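Local structure of coat protein (Pseudomonas phage PP7, 2QUD) at the interface of chains A and B. The protein forms dimers that assemble into the T=3 icosahedral capsid, packages the viral RNA genome, and represses translation of the viral replicase late in infection. Sequence-based numbering; all coordinates share one arbitrary frame. Chains: chain A/B, Coat protein.

The interface of chains A and B. Residues chain A 100, 103-104; chain B 10, 12, 17, 42, 63, 65.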
ATOM      1  N   LEU A 100       3.865  -5.845 -11.104  1.00 16.66           N
ATOM      2  CA  LEU A 100       4.112  -5.088  -9.861  1.00 15.63           C
ATOM      3  C   LEU A 100       2.807  -5.009  -9.038  1.00 14.50           C
ATOM      4  O   LEU A 100       2.814  -5.222  -7.828  1.00 16.30           O
ATOM      5  CB  LEU A 100       4.661  -3.689 -10.186  1.00 17.02           C
ATOM      6  CG  LEU A 100       5.024  -2.831  -8.968  1.00 14.02           C
ATOM      7  CD1 LEU A 100       6.250  -3.420  -8.322  1.00 18.09           C
ATOM      8  CD2 LEU A 100       5.167  -1.338  -9.374  1.00 19.48           C
ATOM      9  N   LEU A 103       1.727  -8.645  -7.764  1.00 15.87           N
ATOM     10  CA  LEU A 103       2.587  -9.048  -6.639  1.00 20.56           C
ATOM     11  C   LEU A 103       2.298  -8.243  -5.368  1.00 15.39           C
ATOM     12  O   LEU A 103       2.336  -8.790  -4.262  1.00 16.07           O
ATOM     13  CB  LEU A 103       4.055  -8.920  -7.018  1.00 17.39           C
ATOM     14  CG  LEU A 103       4.503  -9.950  -8.073  1.00 19.44           C
ATOM     15  CD1 LEU A 103       5.841  -9.494  -8.686  1.00 20.47           C
ATOM     16  CD2 LEU A 103       4.680 -11.356  -7.481  1.00 20.62           C
ATOM     17  N   THR A 104       2.013  -6.961  -5.505  1.00 15.27           N
ATOM     18  CA  THR A 104       1.716  -6.159  -4.345  1.00 14.40           C
ATOM     19  C   THR A 104       0.359  -6.543  -3.735  1.00 15.11           C
ATOM     20  O   THR A 104       0.233  -6.623  -2.609  1.00 16.05           O
ATOM     21  CB  THR A 104       1.717  -4.680  -4.665  1.00 17.35           C
ATOM     22  OG1 THR A 104       3.011  -4.299  -5.081  1.00 14.93           O
ATOM     23  CG2 THR A 104       1.326  -3.890  -3.478  1.00 18.11           C
TER
ATOM     24  N   LEU B  10       4.299 -15.388  -2.377  1.00 27.54           N
ATOM     25  CA  LEU B  10       3.288 -14.584  -3.072  1.00 25.72           C
ATOM     26  C   LEU B  10       2.654 -15.420  -4.186  1.00 33.53           C
ATOM     27  O   LEU B  10       3.346 -16.014  -5.003  1.00 36.55           O
ATOM     28  CB  LEU B  10       3.929 -13.334  -3.670  1.00 27.00           C
ATOM     29  CG  LEU B  10       4.727 -12.442  -2.724  1.00 23.16           C
ATOM     30  CD1 LEU B  10       5.208 -11.178  -3.462  1.00 20.94           C
ATOM     31  CD2 LEU B  10       3.926 -12.106  -1.472  1.00 25.08           C
ATOM     32  N   VAL B  12       0.140 -15.393  -7.474  1.00 30.84           N
ATOM     33  CA  VAL B  12      -0.534 -14.636  -8.526  1.00 40.99           C
ATOM     34  C   VAL B  12      -1.210 -15.685  -9.396  1.00 41.05           C
ATOM     35  O   VAL B  12      -0.563 -16.336 -10.227  1.00 34.61           O
ATOM     36  CB  VAL B  12       0.447 -13.759  -9.356  1.00 37.30           C
ATOM     37  CG1 VAL B  12      -0.290 -13.030 -10.472  1.00 44.10           C
ATOM     38  CG2 VAL B  12       1.153 -12.766  -8.451  1.00 34.95           C
ATOM     39  N   ARG B  17       5.409 -17.400  -6.085  1.00 28.07           N
ATOM     40  CA  ARG B  17       6.631 -16.614  -6.113  1.00 26.58           C
ATOM     41  C   ARG B  17       7.176 -16.583  -4.702  1.00 28.67           C
ATOM     42  O   ARG B  17       6.571 -15.991  -3.815  1.00 31.45           O
ATOM     43  CB  ARG B  17       6.310 -15.197  -6.591  1.00 42.52           C
ATOM     44  CG  ARG B  17       5.574 -15.124  -7.945  1.00 38.71           C
ATOM     45  CD  ARG B  17       6.431 -15.582  -9.105  1.00 31.23           C
ATOM     46  NE  ARG B  17       7.575 -14.692  -9.302  1.00 30.53           N
ATOM     47  CZ  ARG B  17       7.556 -13.523  -9.956  1.00 30.53           C
ATOM     48  NH1 ARG B  17       6.447 -13.038 -10.483  1.00 36.33           N
ATOM     49  NH2 ARG B  17       8.667 -12.824 -10.064  1.00 29.81           N
ATOM     50  N   LEU B  42      13.622 -10.258  -8.070  1.00 22.35           N
ATOM     51  CA  LEU B  42      12.577  -9.558  -7.302  1.00 19.91           C
ATOM     52  C   LEU B  42      13.040  -9.442  -5.853  1.00 20.80           C
ATOM     53  O   LEU B  42      13.518 -10.425  -5.265  1.00 20.97           O
ATOM     54  CB  LEU B  42      11.274 -10.346  -7.367  1.00 20.92           C
ATOM     55  CG  LEU B  42      10.072  -9.709  -6.710  1.00 19.94           C
ATOM     56  CD1 LEU B  42       9.591  -8.476  -7.504  1.00 20.38           C
ATOM     57  CD2 LEU B  42       8.982 -10.770  -6.618  1.00 21.97           C
ATOM     58  N   LEU B  63       8.859  -3.168  -2.411  1.00 16.34           N
ATOM     59  CA  LEU B  63       8.970  -4.215  -3.428  1.00 18.64           C
ATOM     60  C   LEU B  63       9.599  -3.590  -4.657  1.00 13.74           C
ATOM     61  O   LEU B  63       9.060  -2.656  -5.239  1.00 16.19           O
ATOM     62  CB  LEU B  63       7.600  -4.789  -3.768  1.00 20.64           C
ATOM     63  CG  LEU B  63       7.553  -6.035  -4.664  1.00 20.09           C
ATOM     64  CD1 LEU B  63       8.224  -7.177  -3.920  1.00 19.98           C
ATOM     65  CD2 LEU B  63       6.133  -6.408  -5.108  1.00 22.36           C
ATOM     66  N   GLN B  65      10.944  -4.340  -8.437  1.00 18.36           N
ATOM     67  CA  GLN B  65      10.833  -5.234  -9.573  1.00 19.67           C
ATOM     68  C   GLN B  65      11.640  -4.690 -10.754  1.00 18.81           C
ATOM     69  O   GLN B  65      11.267  -3.738 -11.411  1.00 18.56           O
ATOM     70  CB  GLN B  65       9.383  -5.448  -9.987  1.00 18.64           C
ATOM     71  CG  GLN B  65       9.230  -6.492 -11.066  1.00 20.35           C
ATOM     72  CD  GLN B  65       7.834  -6.627 -11.526  1.00 17.87           C
ATOM     73  OE1 GLN B  65       7.149  -7.630 -11.232  1.00 20.60           O
ATOM     74  NE2 GLN B  65       7.377  -5.633 -12.290  1.00 19.59           N
TER
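A:Leu103 packs against side chains of B:Leu10, B:Val12, B:Arg17, B:Leu42, B:Leu63 and B:Gln65. This is part of the two-fold homodimer interface, where helix 94-109 of one subunit lies over the beta-sheet of the other. The contact is mainly apolar, and A:Leu103 buries 113 Å² in it.

The two methyls of A:Leu103 point to different neighbours. CD2 rests against side chains from strands 7-12 and 15-24 of chain B, 3.9 Å from CG2 of B:Val12. It also touches the aliphatic CG of B:Arg17, whose chain crosses the leucine at about a right angle. Bends at chi2 (-67°) and chi3 (-65°) turn the arginine chain so that NH1 comes near both methyls of A:Leu103. CD1 meets B:Leu42 tip to tip, 4.0 Å from CD2 of that residue. B:Leu10 adds its CD1 near the backbone O of A:Leu103.

B:Leu63 supports the base of the same side chain. Its CD2 sits 3.8 Å from CB of A:Leu103 and equally close to OG1 of A:Thr104. The side chains of B:Leu63 and A:Thr104 run antiparallel, flank to flank.

The amide of B:Gln65 gives a polar border. Past CG the glutamine side chain stays straight, which carries the amide to the helix. OE1 approaches CD1 of A:Leu103 at 3.4 Å, a van der Waals contact. NE2 lies 3.9 Å from CB of A:Leu100, while CD1 of that leucine faces CB of the glutamine.

Within the helix, the A:Thr104 hydroxyl is tied to the preceding turn. OG1 donates a hydrogen bond of 2.9 Å to the backbone O of A:Leu100, tilted 29° from the carbonyl plane.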